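Local structure of arylsulfatase (Pseudoalteromonas sp. MB47, 7AJ0) at residues 55-60 with 318-323. The protein probably removes sulfate ester groups from fucoidan, the sulfated polysaccharide of brown algae, as a calcium-binding sulfatase that assembles into a hexamer. Residues are numbered along the deposited sequence; the frame is centred on the assembly and turned at random.
Sequences LVLLVD and TLIIFT. With CA (calcium ion), chain G.
Leu55 to Leu58 lie beside Ile320 to Thr323 as neighbouring parallel strands, about 10° apart in direction. Five backbone hydrogen bonds join them. Leu55 N gives to Leu319 O at 2.8 Å, and Leu55 O accepts from Ile321 N. Leu57 repeats the pattern: its N gives to Ile321 O, and its O accepts from Thr323 N at 2.9 Å. Val59 N closes the series on Thr323 O. Val56 and Leu58 turn their backbone polar groups the other way, to strand 262-267, which makes 55-59 an inner strand of the sheet.

On the Leu57 face, Phe322 CG is anti to the backbone N (chi1 -180°), and the ring reaches along 55-60. Leu57 CD1 meets the ring edge in plane, 4.0 Å from Phe322 CD2. Val59 CG2 approaches the ring obliquely, 3.5 Å from Phe322 CZ. Helix 290-311 covers this face through Thr302 and Leu305. On the other face, Leu58 CD1 lies 3.6 Å from Thr323 CG2, the two side chains side by side. Thr323 OG1 instead bonds to Pro356 O of the next strand.

Past Val59 the chain leaves the pairing. Asp60 OD1 binds the calcium ion at 2.2 Å, with Cys102 also among the protein ligands, while Asp60 OD2 forms a salt bridge with Lys157. The paired strands end together at the metal, each followed by a pair of its ligands, Asp60 and Asp61 after one, Asp325 and Asn326 after the other, as in the alkaline phosphatase-like sulfatase fold. With both oxygens engaged, the Asp60 carboxylate is fixed at the strand ends.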
ATOM      1  N   LEU A  55      41.995  -2.873 -21.926  1.00 23.83           N
ATOM      2  CA  LEU A  55      40.861  -2.232 -22.570  1.00 23.66           C
ATOM      3  C   LEU A  55      39.657  -2.413 -21.662  1.00 23.20           C
ATOM      4  O   LEU A  55      39.227  -3.546 -21.419  1.00 23.00           O
ATOM      5  CB  LEU A  55      40.595  -2.831 -23.953  1.00 23.78           C
ATOM      6  CG  LEU A  55      39.352  -2.320 -24.682  1.00 23.64           C
ATOM      7  CD1 LEU A  55      39.480  -0.846 -25.027  1.00 23.86           C
ATOM      8  CD2 LEU A  55      39.099  -3.152 -25.935  1.00 23.78           C
ATOM      9  N   VAL A  56      39.142  -1.309 -21.136  1.00 23.45           N
ATOM     10  CA  VAL A  56      37.962  -1.322 -20.282  1.00 22.73           C
ATOM     11  C   VAL A  56      36.794  -0.810 -21.114  1.00 22.64           C
ATOM     12  O   VAL A  56      36.743   0.373 -21.468  1.00 22.82           O
ATOM     13  CB  VAL A  56      38.162  -0.475 -19.018  1.00 22.72           C
ATOM     14  CG1 VAL A  56      36.945  -0.591 -18.109  1.00 22.38           C
ATOM     15  CG2 VAL A  56      39.426  -0.897 -18.286  1.00 22.90           C
ATOM     16  N   LEU A  57      35.864  -1.702 -21.447  1.00 22.43           N
ATOM     17  CA  LEU A  57      34.643  -1.334 -22.157  1.00 22.37           C
ATOM     18  C   LEU A  57      33.576  -1.019 -21.115  1.00 22.10           C
ATOM     19  O   LEU A  57      33.072  -1.922 -20.437  1.00 21.87           O
ATOM     20  CB  LEU A  57      34.190  -2.456 -23.085  1.00 22.37           C
ATOM     21  CG  LEU A  57      35.158  -2.835 -24.205  1.00 22.69           C
ATOM     22  CD1 LEU A  57      34.670  -4.082 -24.928  1.00 35.03           C
ATOM     23  CD2 LEU A  57      35.326  -1.678 -25.174  1.00 22.98           C
ATOM     24  N   LEU A  58      33.240   0.256 -20.982  1.00 22.18           N
ATOM     25  CA  LEU A  58      32.347   0.737 -19.933  1.00 22.02           C
ATOM     26  C   LEU A  58      31.050   1.195 -20.588  1.00 22.03           C
ATOM     27  O   LEU A  58      31.001   2.258 -21.212  1.00 22.27           O
ATOM     28  CB  LEU A  58      33.009   1.863 -19.149  1.00 22.18           C
ATOM     29  CG  LEU A  58      32.339   2.312 -17.853  1.00 22.07           C
ATOM     30  CD1 LEU A  58      32.297   1.190 -16.828  1.00 26.64           C
ATOM     31  CD2 LEU A  58      33.082   3.520 -17.303  1.00 28.00           C
ATOM     32  N   VAL A  59      30.007   0.390 -20.448  1.00 21.83           N
ATOM     33  CA  VAL A  59      28.684   0.739 -20.951  1.00 21.86           C
ATOM     34  C   VAL A  59      27.942   1.511 -19.869  1.00 21.82           C
ATOM     35  O   VAL A  59      28.093   1.240 -18.673  1.00 21.66           O
ATOM     36  CB  VAL A  59      27.906  -0.519 -21.376  1.00 21.75           C
ATOM     37  CG1 VAL A  59      26.616  -0.127 -22.079  1.00 22.34           C
ATOM     38  CG2 VAL A  59      28.764  -1.388 -22.277  1.00 29.78           C
ATOM     39  N   ASP A  60      27.133   2.477 -20.290  1.00 22.00           N
ATOM     40  CA  ASP A  60      26.442   3.370 -19.371  1.00 22.06           C
ATOM     41  C   ASP A  60      25.054   2.827 -19.058  1.00 23.01           C
ATOM     42  O   ASP A  60      24.284   2.514 -19.971  1.00 22.01           O
ATOM     43  CB  ASP A  60      26.349   4.773 -19.976  1.00 22.41           C
ATOM     44  CG  ASP A  60      26.022   5.839 -18.949  1.00 22.56           C
ATOM     45  OD1 ASP A  60      25.866   5.502 -17.761  1.00 25.19           O
ATOM     46  OD2 ASP A  60      25.926   7.023 -19.334  1.00 30.07           O
ATOM     47  N   THR A 318      46.429  -8.228 -24.252  1.00 25.65           N
ATOM     48  CA  THR A 318      45.432  -7.224 -23.910  1.00 25.19           C
ATOM     49  C   THR A 318      44.387  -7.841 -22.995  1.00 24.70           C
ATOM     50  O   THR A 318      43.704  -8.795 -23.379  1.00 24.60           O
ATOM     51  CB  THR A 318      44.764  -6.655 -25.167  1.00 25.18           C
ATOM     52  OG1 THR A 318      45.760  -6.099 -26.033  1.00 25.70           O
ATOM     53  CG2 THR A 318      43.759  -5.577 -24.792  1.00 33.47           C
ATOM     54  N   LEU A 319      44.271  -7.298 -21.788  1.00 24.44           N
ATOM     55  CA  LEU A 319      43.168  -7.632 -20.897  1.00 23.98           C
ATOM     56  C   LEU A 319      41.955  -6.799 -21.295  1.00 30.74           C
ATOM     57  O   LEU A 319      42.028  -5.566 -21.326  1.00 23.66           O
ATOM     58  CB  LEU A 319      43.564  -7.368 -19.449  1.00 23.92           C
ATOM     59  CG  LEU A 319      42.462  -7.422 -18.392  1.00 23.47           C
ATOM     60  CD1 LEU A 319      41.798  -8.791 -18.365  1.00 25.03           C
ATOM     61  CD2 LEU A 319      43.039  -7.060 -17.028  1.00 23.52           C
ATOM     62  N   ILE A 320      40.850  -7.468 -21.620  1.00 23.42           N
ATOM     63  CA  ILE A 320      39.603  -6.802 -21.980  1.00 23.14           C
ATOM     64  C   ILE A 320      38.624  -6.984 -20.829  1.00 22.75           C
ATOM     65  O   ILE A 320      38.308  -8.117 -20.444  1.00 22.68           O
ATOM     66  CB  ILE A 320      39.014  -7.344 -23.290  1.00 23.23           C
ATOM     67  CG1 ILE A 320      40.014  -7.174 -24.434  1.00 23.67           C
ATOM     68  CG2 ILE A 320      37.707  -6.628 -23.620  1.00 22.99           C
ATOM     69  CD1 ILE A 320      39.497  -7.647 -25.783  1.00 23.85           C
ATOM     70  N   ILE A 321      38.142  -5.872 -20.285  1.00 22.56           N
ATOM     71  CA  ILE A 321      37.133  -5.869 -19.233  1.00 22.23           C
ATOM     72  C   ILE A 321      35.896  -5.174 -19.783  1.00 25.35           C
ATOM     73  O   ILE A 321      35.969  -4.024 -20.234  1.00 26.26           O
ATOM     74  CB  ILE A 321      37.636  -5.176 -17.956  1.00 22.20           C
ATOM     75  CG1 ILE A 321      38.710  -6.037 -17.287  1.00 22.38           C
ATOM     76  CG2 ILE A 321      36.478  -4.916 -17.003  1.00 26.11           C
ATOM     77  CD1 ILE A 321      39.402  -5.375 -16.111  1.00 32.25           C
ATOM     78  N   PHE A 322      34.768  -5.876 -19.757  1.00 21.88           N
ATOM     79  CA  PHE A 322      33.478  -5.345 -20.184  1.00 21.75           C
ATOM     80  C   PHE A 322      32.601  -5.217 -18.946  1.00 21.51           C
ATOM     81  O   PHE A 322      32.375  -6.205 -18.240  1.00 21.41           O
ATOM     82  CB  PHE A 322      32.831  -6.257 -21.227  1.00 21.82           C
ATOM     83  CG  PHE A 322      31.501  -5.766 -21.721  1.00 21.76           C
ATOM     84  CD1 PHE A 322      30.342  -6.050 -21.021  1.00 21.57           C
ATOM     85  CD2 PHE A 322      31.410  -5.025 -22.888  1.00 21.93           C
ATOM     86  CE1 PHE A 322      29.118  -5.599 -21.472  1.00 24.30           C
ATOM     87  CE2 PHE A 322      30.188  -4.573 -23.344  1.00 21.92           C
ATOM     88  CZ  PHE A 322      29.041  -4.860 -22.634  1.00 21.74           C
ATOM     89  N   THR A 323      32.114  -4.011 -18.679  1.00 21.45           N
ATOM     90  CA  THR A 323      31.365  -3.772 -17.453  1.00 21.28           C
ATOM     91  C   THR A 323      30.460  -2.562 -17.642  1.00 21.29           C
ATOM     92  O   THR A 323      30.440  -1.930 -18.701  1.00 21.42           O
ATOM     93  CB  THR A 323      32.316  -3.579 -16.263  1.00 21.30           C
ATOM     94  OG1 THR A 323      31.565  -3.505 -15.046  1.00 21.16           O
ATOM     95  CG2 THR A 323      33.128  -2.303 -16.417  1.00 21.48           C
TER
HETATM   96 CA    CA G 600      25.646   5.555 -15.596  1.00 22.07          CA